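Local structure of Lin2722 protein (Listeria innocua, 3DS8) at residues Q3-G14 with R59-Q70. The protein is of unknown function but belongs to the alpha/beta hydrolase clan and probably acts as a serine hydrolase on a substrate not yet identified. Residues are numbered along the deposited sequence; the frame is centred on the assembly and turned at random.
Sequences QIPIILIHGSGG and RPIIKFGFEQNQ. With SO4 (sulfate ion), chain C; SO4 (sulfate ion), chain B.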
ATOM      1  N   GLN A   3      16.073  11.877  -3.740  1.00 30.99           N
ATOM      2  CA  GLN A   3      15.178  11.117  -4.627  1.00 29.91           C
ATOM      3  C   GLN A   3      14.168  10.413  -3.773  1.00 26.19           C
ATOM      4  O   GLN A   3      14.537   9.909  -2.682  1.00 25.49           O
ATOM      5  CB  GLN A   3      15.944  10.041  -5.390  1.00 30.06           C
ATOM      6  CG  GLN A   3      16.747  10.542  -6.578  1.00 31.19           C
ATOM      7  CD  GLN A   3      17.733   9.503  -7.066  1.00 31.55           C
ATOM      8  OE1 GLN A   3      17.581   8.319  -6.790  1.00 34.81           O
ATOM      9  NE2 GLN A   3      18.746   9.939  -7.796  1.00 34.12           N
ATOM     10  N   ILE A   4      12.918  10.338  -4.232  1.00 21.37           N
ATOM     11  CA  ILE A   4      11.942   9.579  -3.485  1.00 18.58           C
ATOM     12  C   ILE A   4      11.469   8.392  -4.327  1.00 16.84           C
ATOM     13  O   ILE A   4      10.734   8.565  -5.281  1.00 16.30           O
ATOM     14  CB  ILE A   4      10.754  10.423  -2.990  1.00 19.64           C
ATOM     15  CG1 ILE A   4      11.256  11.588  -2.106  1.00 19.22           C
ATOM     16  CG2 ILE A   4       9.815   9.523  -2.151  1.00 18.20           C
ATOM     17  CD1 ILE A   4      10.113  12.399  -1.427  1.00 18.39           C
ATOM     18  N   PRO A   5      11.912   7.177  -3.960  1.00 15.71           N
ATOM     19  CA  PRO A   5      11.507   5.983  -4.689  1.00 14.86           C
ATOM     20  C   PRO A   5      10.059   5.620  -4.438  1.00 14.14           C
ATOM     21  O   PRO A   5       9.459   6.041  -3.438  1.00 13.84           O
ATOM     22  CB  PRO A   5      12.442   4.887  -4.164  1.00 15.40           C
ATOM     23  CG  PRO A   5      12.813   5.350  -2.819  1.00 17.59           C
ATOM     24  CD  PRO A   5      12.815   6.861  -2.846  1.00 14.97           C
ATOM     25  N   ILE A   6       9.545   4.798  -5.324  1.00 13.91           N
ATOM     26  CA  ILE A   6       8.208   4.242  -5.179  1.00 13.02           C
ATOM     27  C   ILE A   6       8.337   2.721  -5.139  1.00 13.72           C
ATOM     28  O   ILE A   6       8.731   2.111  -6.129  1.00 14.11           O
ATOM     29  CB  ILE A   6       7.325   4.632  -6.355  1.00 13.22           C
ATOM     30  CG1 ILE A   6       7.245   6.175  -6.508  1.00 13.45           C
ATOM     31  CG2 ILE A   6       5.944   3.876  -6.209  1.00 14.65           C
ATOM     32  CD1 ILE A   6       6.701   6.594  -7.880  1.00 14.95           C
ATOM     33  N   ILE A   7       8.065   2.123  -3.981  1.00 12.76           N
ATOM     34  CA  ILE A   7       8.104   0.663  -3.832  1.00 13.45           C
ATOM     35  C   ILE A   7       6.737   0.068  -4.209  1.00 13.75           C
ATOM     36  O   ILE A   7       5.688   0.497  -3.709  1.00 14.07           O
ATOM     37  CB  ILE A   7       8.556   0.226  -2.446  1.00 14.12           C
ATOM     38  CG1 ILE A   7       8.833  -1.273  -2.404  1.00 14.04           C
ATOM     39  CG2 ILE A   7       7.561   0.475  -1.361  1.00 19.16           C
ATOM     40  CD1 ILE A   7       9.762  -1.636  -1.302  1.00 18.76           C
ATOM     41  N   LEU A   8       6.755  -0.926  -5.081  1.00 11.91           N
ATOM     42  CA  LEU A   8       5.542  -1.660  -5.532  1.00 12.13           C
ATOM     43  C   LEU A   8       5.577  -3.051  -4.933  1.00 13.00           C
ATOM     44  O   LEU A   8       6.524  -3.841  -5.146  1.00 14.63           O
ATOM     45  CB  LEU A   8       5.479  -1.776  -7.050  1.00 10.97           C
ATOM     46  CG  LEU A   8       5.531  -0.428  -7.781  1.00 14.09           C
ATOM     47  CD1 LEU A   8       5.513  -0.685  -9.330  1.00 14.36           C
ATOM     48  CD2 LEU A   8       4.442   0.563  -7.303  1.00 14.06           C
ATOM     49  N   ILE A   9       4.508  -3.388  -4.211  1.00 12.79           N
ATOM     50  CA  ILE A   9       4.427  -4.665  -3.489  1.00 12.88           C
ATOM     51  C   ILE A   9       3.175  -5.444  -3.901  1.00 13.45           C
ATOM     52  O   ILE A   9       2.062  -4.923  -3.803  1.00 13.86           O
ATOM     53  CB  ILE A   9       4.473  -4.509  -1.966  1.00 13.28           C
ATOM     54  CG1 ILE A   9       5.707  -3.715  -1.559  1.00 14.65           C
ATOM     55  CG2 ILE A   9       4.468  -5.886  -1.314  1.00 13.09           C
ATOM     56  CD1 ILE A   9       5.922  -3.603  -0.069  1.00 16.28           C
ATOM     57  N   HIS A  10       3.402  -6.678  -4.327  1.00 12.84           N
ATOM     58  CA  HIS A  10       2.367  -7.604  -4.768  1.00 12.37           C
ATOM     59  C   HIS A  10       1.476  -8.104  -3.608  1.00 12.48           C
ATOM     60  O   HIS A  10       1.798  -7.898  -2.428  1.00 13.65           O
ATOM     61  CB  HIS A  10       3.022  -8.791  -5.504  1.00 11.42           C
ATOM     62  CG  HIS A  10       3.996  -9.567  -4.670  1.00 12.83           C
ATOM     63  ND1 HIS A  10       3.599 -10.532  -3.770  1.00 13.30           N
ATOM     64  CD2 HIS A  10       5.344  -9.480  -4.562  1.00 13.44           C
ATOM     65  CE1 HIS A  10       4.673 -11.052  -3.190  1.00 14.53           C
ATOM     66  NE2 HIS A  10       5.742 -10.431  -3.652  1.00 13.76           N
ATOM     67  N   GLY A  11       0.393  -8.770  -4.000  1.00 13.04           N
ATOM     68  CA  GLY A  11      -0.510  -9.499  -3.121  1.00 13.38           C
ATOM     69  C   GLY A  11      -0.024 -10.918  -2.921  1.00 13.00           C
ATOM     70  O   GLY A  11       0.975 -11.360  -3.524  1.00 12.75           O
ATOM     71  N   SER A  12      -0.738 -11.662  -2.097  1.00 13.41           N
ATOM     72  CA  SER A  12      -0.364 -13.038  -1.852  1.00 13.59           C
ATOM     73  C   SER A  12      -0.493 -13.819  -3.161  1.00 14.46           C
ATOM     74  O   SER A  12      -1.401 -13.556  -4.011  1.00 14.89           O
ATOM     75  CB  SER A  12      -1.130 -13.639  -0.657  1.00 14.69           C
ATOM     76  OG  SER A  12      -2.395 -14.108  -1.020  1.00 15.68           O
ATOM     77  N   GLY A  13       0.479 -14.683  -3.384  1.00 12.73           N
ATOM     78  CA  GLY A  13       0.601 -15.423  -4.607  1.00 13.95           C
ATOM     79  C   GLY A  13       1.322 -14.701  -5.724  1.00 14.09           C
ATOM     80  O   GLY A  13       1.652 -15.301  -6.763  1.00 14.47           O
ATOM     81  N   GLY A  14       1.625 -13.417  -5.512  1.00 13.95           N
ATOM     82  CA  GLY A  14       2.211 -12.587  -6.542  1.00 14.61           C
ATOM     83  C   GLY A  14       3.734 -12.570  -6.491  1.00 15.01           C
ATOM     84  O   GLY A  14       4.360 -13.365  -5.782  1.00 14.54           O
ATOM     85  N   ARG A  59      11.961   9.580  -9.552  1.00 13.89           N
ATOM     86  CA  ARG A  59      10.945   8.736  -8.913  1.00 13.79           C
ATOM     87  C   ARG A  59      11.201   7.251  -9.180  1.00 12.55           C
ATOM     88  O   ARG A  59      10.336   6.517  -9.658  1.00 13.59           O
ATOM     89  CB  ARG A  59       9.535   9.172  -9.383  1.00 13.12           C
ATOM     90  CG  ARG A  59       9.271  10.634  -9.070  1.00 14.26           C
ATOM     91  CD  ARG A  59       8.996  10.788  -7.595  1.00 13.43           C
ATOM     92  NE  ARG A  59       7.616  10.419  -7.243  1.00 13.17           N
ATOM     93  CZ  ARG A  59       7.224   9.880  -6.090  1.00 14.92           C
ATOM     94  NH1 ARG A  59       8.093   9.482  -5.156  1.00 14.89           N
ATOM     95  NH2 ARG A  59       5.933   9.686  -5.890  1.00 14.69           N
ATOM     96  N   PRO A  60      12.392   6.782  -8.822  1.00 12.30           N
ATOM     97  CA  PRO A  60      12.752   5.425  -9.223  1.00 12.39           C
ATOM     98  C   PRO A  60      11.815   4.398  -8.600  1.00 12.56           C
ATOM     99  O   PRO A  60      11.438   4.509  -7.441  1.00 12.64           O
ATOM    100  CB  PRO A  60      14.186   5.273  -8.728  1.00 12.53           C
ATOM    101  CG  PRO A  60      14.288   6.246  -7.618  1.00 12.71           C
ATOM    102  CD  PRO A  60      13.463   7.416  -8.035  1.00 12.98           C
ATOM    103  N   ILE A  61      11.430   3.417  -9.394  1.00 13.26           N
ATOM    104  CA  ILE A  61      10.539   2.358  -8.969  1.00 13.15           C
ATOM    105  C   ILE A  61      11.334   1.150  -8.427  1.00 13.20           C
ATOM    106  O   ILE A  61      12.299   0.658  -9.044  1.00 13.21           O
ATOM    107  CB  ILE A  61       9.596   1.965 -10.123  1.00 14.31           C
ATOM    108  CG1 ILE A  61       8.643   3.139 -10.422  1.00 13.43           C
ATOM    109  CG2 ILE A  61       8.805   0.656  -9.798  1.00 14.17           C
ATOM    110  CD1 ILE A  61       7.813   2.904 -11.658  1.00 15.21           C
ATOM    111  N   ILE A  62      10.926   0.687  -7.258  1.00 12.37           N
ATOM    112  CA  ILE A  62      11.456  -0.543  -6.678  1.00 13.20           C
ATOM    113  C   ILE A  62      10.390  -1.637  -6.763  1.00 12.85           C
ATOM    114  O   ILE A  62       9.393  -1.641  -6.031  1.00 12.95           O
ATOM    115  CB  ILE A  62      11.910  -0.337  -5.221  1.00 13.49           C
ATOM    116  CG1 ILE A  62      12.784   0.926  -5.080  1.00 16.25           C
ATOM    117  CG2 ILE A  62      12.566  -1.661  -4.663  1.00 14.12           C
ATOM    118  CD1 ILE A  62      14.085   0.980  -5.855  1.00 20.50           C
ATOM    119  N   LYS A  63      10.573  -2.532  -7.713  1.00 12.74           N
ATOM    120  CA  LYS A  63       9.666  -3.653  -7.889  1.00 13.22           C
ATOM    121  C   LYS A  63      10.067  -4.715  -6.880  1.00 14.09           C
ATOM    122  O   LYS A  63      11.111  -5.335  -6.998  1.00 14.64           O
ATOM    123  CB  LYS A  63       9.747  -4.188  -9.316  1.00 14.26           C
ATOM    124  CG  LYS A  63       9.387  -3.140 -10.349  1.00 16.91           C
ATOM    125  CD  LYS A  63       9.325  -3.728 -11.765  1.00 16.07           C
ATOM    126  CE  LYS A  63       8.995  -2.670 -12.775  1.00 17.69           C
ATOM    127  NZ  LYS A  63       9.026  -3.226 -14.163  1.00 19.10           N
ATOM    128  N   PHE A  64       9.214  -4.936  -5.904  1.00 13.39           N
ATOM    129  CA  PHE A  64       9.593  -5.778  -4.772  1.00 14.31           C
ATOM    130  C   PHE A  64       8.946  -7.160  -4.824  1.00 14.83           C
ATOM    131  O   PHE A  64       7.768  -7.287  -5.154  1.00 15.95           O
ATOM    132  CB  PHE A  64       9.249  -5.072  -3.459  1.00 14.84           C
ATOM    133  CG  PHE A  64      10.018  -5.585  -2.308  1.00 15.38           C
ATOM    134  CD1 PHE A  64      11.264  -5.061  -2.014  1.00 13.84           C
ATOM    135  CD2 PHE A  64       9.523  -6.616  -1.535  1.00 16.89           C
ATOM    136  CE1 PHE A  64      12.012  -5.545  -0.972  1.00 16.97           C
ATOM    137  CE2 PHE A  64      10.261  -7.112  -0.470  1.00 16.33           C
ATOM    138  CZ  PHE A  64      11.516  -6.583  -0.187  1.00 16.32           C
ATOM    139  N   GLY A  65       9.696  -8.195  -4.450  1.00 13.56           N
ATOM    140  CA  GLY A  65       9.136  -9.525  -4.417  1.00 14.74           C
ATOM    141  C   GLY A  65       9.488 -10.252  -3.140  1.00 14.22           C
ATOM    142  O   GLY A  65      10.628 -10.274  -2.757  1.00 14.49           O
ATOM    143  N   PHE A  66       8.504 -10.884  -2.519  1.00 15.40           N
ATOM    144  CA  PHE A  66       8.740 -11.840  -1.433  1.00 14.87           C
ATOM    145  C   PHE A  66       8.726 -13.269  -1.964  1.00 16.84           C
ATOM    146  O   PHE A  66       7.696 -13.734  -2.475  1.00 14.84           O
ATOM    147  CB  PHE A  66       7.634 -11.713  -0.396  1.00 15.17           C
ATOM    148  CG  PHE A  66       7.614 -10.408   0.329  1.00 15.06           C
ATOM    149  CD1 PHE A  66       8.511 -10.170   1.343  1.00 16.56           C
ATOM    150  CD2 PHE A  66       6.710  -9.409  -0.008  1.00 16.31           C
ATOM    151  CE1 PHE A  66       8.503  -8.958   2.040  1.00 16.91           C
ATOM    152  CE2 PHE A  66       6.729  -8.184   0.637  1.00 14.74           C
ATOM    153  CZ  PHE A  66       7.614  -7.975   1.706  1.00 15.82           C
ATOM    154  N   GLU A  67       9.830 -14.006  -1.818  1.00 17.58           N
ATOM    155  CA  GLU A  67       9.831 -15.416  -2.256  1.00 18.43           C
ATOM    156  C   GLU A  67       8.754 -16.226  -1.501  1.00 17.20           C
ATOM    157  O   GLU A  67       8.116 -17.128  -2.068  1.00 17.20           O
ATOM    158  CB  GLU A  67      11.174 -16.092  -1.999  1.00 19.45           C
ATOM    159  CG  GLU A  67      11.159 -17.545  -2.503  1.00 21.32           C
ATOM    160  CD  GLU A  67      12.510 -18.108  -2.970  1.00 26.06           C
ATOM    161  OE1 GLU A  67      13.580 -17.517  -2.690  1.00 36.23           O
ATOM    162  OE2 GLU A  67      12.474 -19.170  -3.642  1.00 36.31           O
ATOM    163  N   GLN A  68       8.584 -15.902  -0.231  1.00 16.16           N
ATOM    164  CA  GLN A  68       7.540 -16.497   0.600  1.00 16.40           C
ATOM    165  C   GLN A  68       6.277 -15.675   0.398  1.00 14.61           C
ATOM    166  O   GLN A  68       5.920 -14.828   1.219  1.00 14.07           O
ATOM    167  CB  GLN A  68       7.964 -16.564   2.068  1.00 17.13           C
ATOM    168  CG  GLN A  68       9.008 -17.667   2.313  1.00 20.43           C
ATOM    169  CD  GLN A  68      10.417 -17.200   2.176  1.00 24.78           C
ATOM    170  OE1 GLN A  68      10.741 -16.079   2.570  1.00 26.66           O
ATOM    171  NE2 GLN A  68      11.296 -18.077   1.671  1.00 30.63           N
ATOM    172  N   ASN A  69       5.621 -15.940  -0.726  1.00 14.87           N
ATOM    173  CA  ASN A  69       4.602 -15.026  -1.282  1.00 14.64           C
ATOM    174  C   ASN A  69       3.190 -15.300  -0.771  1.00 14.10           C
ATOM    175  O   ASN A  69       2.218 -14.691  -1.229  1.00 14.37           O
ATOM    176  CB  ASN A  69       4.710 -14.975  -2.823  1.00 15.81           C
ATOM    177  CG  ASN A  69       4.191 -16.242  -3.516  1.00 15.62           C
ATOM    178  OD1 ASN A  69       4.043 -17.272  -2.896  1.00 16.58           O
ATOM    179  ND2 ASN A  69       4.006 -16.173  -4.840  1.00 16.76           N
ATOM    180  N   GLN A  70       3.072 -16.186   0.220  1.00 13.94           N
ATOM    181  CA  GLN A  70       1.781 -16.403   0.924  1.00 14.16           C
ATOM    182  C   GLN A  70       1.916 -16.197   2.427  1.00 16.04           C
ATOM    183  O   GLN A  70       1.002 -16.515   3.185  1.00 15.76           O
ATOM    184  CB  GLN A  70       1.198 -17.791   0.652  1.00 14.65           C
ATOM    185  CG  GLN A  70       1.038 -18.099  -0.779  1.00 15.03           C
ATOM    186  CD  GLN A  70      -0.252 -17.636  -1.373  1.00 15.32           C
ATOM    187  OE1 GLN A  70      -1.028 -16.918  -0.752  1.00 15.26           O
ATOM    188  NE2 GLN A  70      -0.503 -18.063  -2.629  1.00 18.46           N
TER
HETATM  189  S   SO4 C 256      -1.012 -10.088  -7.283  1.00 32.47           S
HETATM  190  O1  SO4 C 256      -0.481  -8.912  -6.889  1.00 12.41           O
HETATM  191  O2  SO4 C 256      -2.471 -10.014  -7.605  1.00 33.26           O
HETATM  192  O3  SO4 C 256      -0.343 -10.558  -8.513  1.00 33.63           O
HETATM  193  O4  SO4 C 256      -0.866 -11.111  -6.202  1.00 36.65           O
HETATM  194  S   SO4 B 255      -4.303 -11.176  -0.380  1.00 23.64           S
HETATM  195  O1  SO4 B 255      -5.007 -10.313   0.594  1.00 23.03           O
HETATM  196  O2  SO4 B 255      -5.064 -11.301  -1.610  1.00 25.94           O
HETATM  197  O3  SO4 B 255      -3.002 -10.601  -0.745  1.00 15.87           O
HETATM  198  O4  SO4 B 255      -4.139 -12.521   0.249  1.00 24.36           O
HETATM  199  O   HOH W   1      12.647  11.595  -7.210  1.00 16.64           O
HETATM  200  O   HOH W   2       5.635  -6.307  -6.537  1.00 13.02           O
HETATM  201  O   HOH W   3       7.102 -13.839  -5.184  1.00 16.59           O
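Strands 6-9 and 61-66 are parallel neighbours in the central sheet of an alpha/beta hydrolase fold, and the loop after the first, with its His-Gly motif, borders the probable active site. Four backbone bonds join the strands, Ile6 N to Pro60 O, Ile62 N to Ile6 O, Leu8 N to Ile62 O and Phe64 N to Leu8 O. Leu8 CD1 meets Ile61 CG2 (3.6 Å) on one face; on the other, Ile7 CD1 reaches Phe64 CD1, under helix 73-91. Arg59, bent at chi2 and chi3, lays one guanidinium face over Ile6 CG1 and gives NH1 to Ile4 O (2.8 Å) from above the carbonyl plane; Asp97 and Glu240 balance its charge. Just past the end of strand 6-9, the His10 side chain bonds to the backbone of strand 61-66. With CG between backbone N and carbonyl carbon (chi1 60°), its ring turns toward that strand, and NE2 accepts Phe66 N in the ring plane (3.0 Å, 171°). ND1 donates to Gly11 O, which Gly14 N approaches from the opposite face, closing the type II turn 11-14. Asn69 grips that turn twice: its backbone O accepts Gly13 N (2.8 Å) and its side-chain ND2 donates to Gly14 O (3.0 Å). Gly11 N binds a sulfate also held by Asn103 N and His222 NE2, consistent with an oxyanion-binding site. Because NE2 accepts and ND1 donates, His10 is probably neutral with its proton on ND1, and the two near-planar bonds fix its ring rotation.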